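Local coordinates for UPF0255 protein frsA (Vibrio vulnificus, PDB 4I4C), which belongs to the alpha/beta-hydrolase clan and probably hydrolyses carboxylic esters as a serine esterase, at residues K21-L26 with W48-R53. Sequence-based numbering, arbitrary orientation.
Sequences KETSAL and WYRNLR
Tyr49 lies with one ring face under Ser24, whose CB sits over the ring centre in a CH-pi contact, 3.6 Å from the ring centroid of Tyr49 and 13° off its normal. The motif behind it is a helix N-cap: Glu22 precedes the short helical turn 23-26 and accepts from Ser24 N through OE2 at 3.0 Å. That bond is nearly straight (174°), the N-H arriving from above the carboxylate plane. Ser24 OG, placed between its backbone N and carbonyl carbon (chi1 74°), turns back to bond the syn lone pair of Glu22 OE1 at 2.5 Å, so the carboxylate is gripped at both oxygens, with Thr82 as a further partner of OE1. The contact sets the turn against the loop between helices 31-44 and 54-60. Thr23 CG2 approaches the same ring obliquely, 3.8 Å from Tyr49 CE2, while Tyr49 OH is bonded to Asp318 of helix 314-323. Arg50 crosses Thr23 at about a right angle; its guanidinium is held by Asp88 and the carbonyl of Tyr137, and Thr23 OG1 is bonded to Asp143. Glu22 and Arg50 make no direct salt bridge: a water bridges them, its oxygen 2.6 Å from Glu22 OE2 and accepting from Arg50 NH2 at 3.1 Å, in the guanidinium plane.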
ATOM      1  N   LYS A  21       3.413  13.978  19.716  1.00 34.79           N
ATOM      2  CA  LYS A  21       1.958  13.984  19.691  1.00 39.34           C
ATOM      3  C   LYS A  21       1.447  12.648  19.138  1.00 28.31           C
ATOM      4  O   LYS A  21       1.959  12.143  18.140  1.00 25.78           O
ATOM      5  CB  LYS A  21       1.454  15.161  18.849  1.00 42.93           C
ATOM      6  CG  LYS A  21       0.045  15.613  19.177  1.00 48.38           C
ATOM      7  CD  LYS A  21      -0.327  16.860  18.374  1.00 52.68           C
ATOM      8  CE  LYS A  21      -1.519  17.593  18.985  1.00 58.46           C
ATOM      9  NZ  LYS A  21      -2.729  16.731  19.113  1.00 59.90           N
ATOM     10  N   GLU A  22       0.449  12.077  19.802  1.00 27.46           N
ATOM     11  CA  GLU A  22      -0.022  10.745  19.453  1.00 24.00           C
ATOM     12  C   GLU A  22      -0.856  10.741  18.172  1.00 23.58           C
ATOM     13  O   GLU A  22      -1.704  11.616  17.957  1.00 18.72           O
ATOM     14  CB  GLU A  22      -0.816  10.132  20.601  1.00 16.23           C
ATOM     15  CG  GLU A  22      -1.067   8.638  20.449  1.00 20.56           C
ATOM     16  CD  GLU A  22      -2.313   8.318  19.628  1.00 28.77           C
ATOM     17  OE1 GLU A  22      -3.349   8.997  19.824  1.00 19.88           O
ATOM     18  OE2 GLU A  22      -2.258   7.381  18.793  1.00 30.19           O
ATOM     19  N   THR A  23      -0.613   9.719  17.359  1.00 20.81           N
ATOM     20  CA  THR A  23      -1.218   9.533  16.034  1.00 23.73           C
ATOM     21  C   THR A  23      -2.700   9.869  15.932  1.00 18.50           C
ATOM     22  O   THR A  23      -3.095  10.667  15.079  1.00 20.52           O
ATOM     23  CB  THR A  23      -0.993   8.087  15.536  1.00 18.88           C
ATOM     24  OG1 THR A  23       0.398   7.763  15.659  1.00 20.28           O
ATOM     25  CG2 THR A  23      -1.410   7.932  14.068  1.00 16.72           C
ATOM     26  N   SER A  24      -3.523   9.272  16.787  1.00 15.60           N
ATOM     27  CA  SER A  24      -4.963   9.500  16.686  1.00 20.65           C
ATOM     28  C   SER A  24      -5.402  10.947  16.995  1.00 20.29           C
ATOM     29  O   SER A  24      -6.548  11.310  16.756  1.00 31.72           O
ATOM     30  CB  SER A  24      -5.755   8.489  17.518  1.00 18.90           C
ATOM     31  OG  SER A  24      -5.671   8.754  18.915  1.00 21.18           O
ATOM     32  N   ALA A  25      -4.481  11.766  17.494  1.00 17.64           N
ATOM     33  CA  ALA A  25      -4.807  13.111  17.954  1.00 20.62           C
ATOM     34  C   ALA A  25      -4.296  14.150  16.969  1.00 21.92           C
ATOM     35  O   ALA A  25      -4.567  15.337  17.107  1.00 30.51           O
ATOM     36  CB  ALA A  25      -4.193  13.360  19.361  1.00 18.80           C
ATOM     37  N   LEU A  26      -3.560  13.695  15.963  1.00 23.50           N
ATOM     38  CA  LEU A  26      -2.897  14.612  15.040  1.00 22.76           C
ATOM     39  C   LEU A  26      -3.832  15.428  14.153  1.00 25.73           C
ATOM     40  O   LEU A  26      -3.694  16.644  14.030  1.00 27.83           O
ATOM     41  CB  LEU A  26      -1.898  13.845  14.188  1.00 23.30           C
ATOM     42  CG  LEU A  26      -0.692  13.368  15.007  1.00 29.57           C
ATOM     43  CD1 LEU A  26       0.170  12.454  14.173  1.00 31.06           C
ATOM     44  CD2 LEU A  26       0.121  14.557  15.523  1.00 27.90           C
ATOM     45  N   TRP A  48      -9.514  -0.595  18.703  1.00 15.07           N
ATOM     46  CA  TRP A  48      -8.275  -0.118  18.130  1.00 16.58           C
ATOM     47  C   TRP A  48      -8.594   1.113  17.313  1.00 21.39           C
ATOM     48  O   TRP A  48      -9.663   1.185  16.710  1.00 20.23           O
ATOM     49  CB  TRP A  48      -7.662  -1.187  17.209  1.00 11.34           C
ATOM     50  CG  TRP A  48      -7.299  -2.457  17.895  1.00 23.10           C
ATOM     51  CD1 TRP A  48      -8.066  -3.582  17.991  1.00 25.18           C
ATOM     52  CD2 TRP A  48      -6.064  -2.753  18.573  1.00 26.54           C
ATOM     53  NE1 TRP A  48      -7.396  -4.550  18.695  1.00 28.43           N
ATOM     54  CE2 TRP A  48      -6.165  -4.070  19.059  1.00 28.51           C
ATOM     55  CE3 TRP A  48      -4.885  -2.035  18.806  1.00 19.94           C
ATOM     56  CZ2 TRP A  48      -5.134  -4.685  19.770  1.00 25.57           C
ATOM     57  CZ3 TRP A  48      -3.858  -2.649  19.514  1.00 15.68           C
ATOM     58  CH2 TRP A  48      -3.993  -3.959  19.990  1.00 23.59           C
ATOM     59  N   TYR A  49      -7.689   2.090  17.322  1.00 19.74           N
ATOM     60  CA  TYR A  49      -7.801   3.258  16.436  1.00 14.08           C
ATOM     61  C   TYR A  49      -7.468   2.811  15.015  1.00 20.70           C
ATOM     62  O   TYR A  49      -8.293   2.923  14.093  1.00 15.39           O
ATOM     63  CB  TYR A  49      -6.852   4.373  16.887  1.00 16.02           C
ATOM     64  CG  TYR A  49      -6.451   5.317  15.772  1.00 17.48           C
ATOM     65  CD1 TYR A  49      -7.358   6.221  15.235  1.00 20.21           C
ATOM     66  CD2 TYR A  49      -5.156   5.296  15.255  1.00 20.47           C
ATOM     67  CE1 TYR A  49      -6.978   7.086  14.192  1.00 23.66           C
ATOM     68  CE2 TYR A  49      -4.772   6.148  14.244  1.00 16.89           C
ATOM     69  CZ  TYR A  49      -5.676   7.034  13.709  1.00 15.77           C
ATOM     70  OH  TYR A  49      -5.269   7.869  12.688  1.00 19.33           O
ATOM     71  N   ARG A  50      -6.262   2.274  14.852  1.00 17.84           N
ATOM     72  CA  ARG A  50      -5.850   1.700  13.576  1.00 16.28           C
ATOM     73  C   ARG A  50      -6.733   0.532  13.159  1.00 14.26           C
ATOM     74  O   ARG A  50      -7.220  -0.207  13.995  1.00 13.44           O
ATOM     75  CB  ARG A  50      -4.402   1.223  13.672  1.00 15.99           C
ATOM     76  CG  ARG A  50      -3.422   2.366  13.721  1.00 10.70           C
ATOM     77  CD  ARG A  50      -2.073   1.892  14.197  1.00 10.88           C
ATOM     78  NE  ARG A  50      -1.118   2.997  14.318  1.00 12.35           N
ATOM     79  CZ  ARG A  50      -0.954   3.746  15.412  1.00 16.50           C
ATOM     80  NH1 ARG A  50      -1.715   3.553  16.491  1.00 14.42           N
ATOM     81  NH2 ARG A  50      -0.045   4.709  15.414  1.00 18.51           N
ATOM     82  N   ASN A  51      -6.952   0.384  11.855  1.00 21.19           N
ATOM     83  CA  ASN A  51      -7.477  -0.871  11.353  1.00 19.88           C
ATOM     84  C   ASN A  51      -6.338  -1.881  11.372  1.00 17.53           C
ATOM     85  O   ASN A  51      -5.333  -1.711  10.690  1.00 18.57           O
ATOM     86  CB  ASN A  51      -8.061  -0.726   9.946  1.00 20.05           C
ATOM     87  CG  ASN A  51      -8.675  -2.025   9.431  1.00 25.69           C
ATOM     88  OD1 ASN A  51      -8.226  -2.573   8.433  1.00 26.50           O
ATOM     89  ND2 ASN A  51      -9.691  -2.532  10.131  1.00 18.84           N
ATOM     90  N   LEU A  52      -6.490  -2.902  12.206  1.00 16.80           N
ATOM     91  CA  LEU A  52      -5.514  -3.978  12.340  1.00 20.60           C
ATOM     92  C   LEU A  52      -5.529  -4.890  11.120  1.00 25.34           C
ATOM     93  O   LEU A  52      -6.582  -5.393  10.721  1.00 28.02           O
ATOM     94  CB  LEU A  52      -5.842  -4.810  13.577  1.00 21.28           C
ATOM     95  CG  LEU A  52      -4.875  -4.711  14.737  1.00 27.46           C
ATOM     96  CD1 LEU A  52      -4.583  -3.261  15.034  1.00 20.80           C
ATOM     97  CD2 LEU A  52      -5.458  -5.443  15.939  1.00 26.30           C
ATOM     98  N   ARG A  53      -4.352  -5.094  10.542  1.00 18.36           N
ATOM     99  CA  ARG A  53      -4.185  -5.937   9.362  1.00 15.90           C
ATOM    100  C   ARG A  53      -3.334  -7.178   9.690  1.00 17.01           C
ATOM    101  O   ARG A  53      -2.371  -7.476   8.974  1.00 13.76           O
ATOM    102  CB  ARG A  53      -3.471  -5.137   8.277  1.00 21.57           C
ATOM    103  CG  ARG A  53      -4.043  -3.744   8.035  1.00 26.59           C
ATOM    104  CD  ARG A  53      -4.884  -3.702   6.783  1.00 35.67           C
ATOM    105  NE  ARG A  53      -5.734  -2.510   6.738  1.00 47.59           N
ATOM    106  CZ  ARG A  53      -5.458  -1.408   6.044  1.00 42.18           C
ATOM    107  NH1 ARG A  53      -4.347  -1.330   5.323  1.00 44.53           N
ATOM    108  NH2 ARG A  53      -6.299  -0.380   6.071  1.00 31.45           N
TER
HETATM  109  O   HOH W   1      -0.154   5.943  18.239  1.00 15.80           O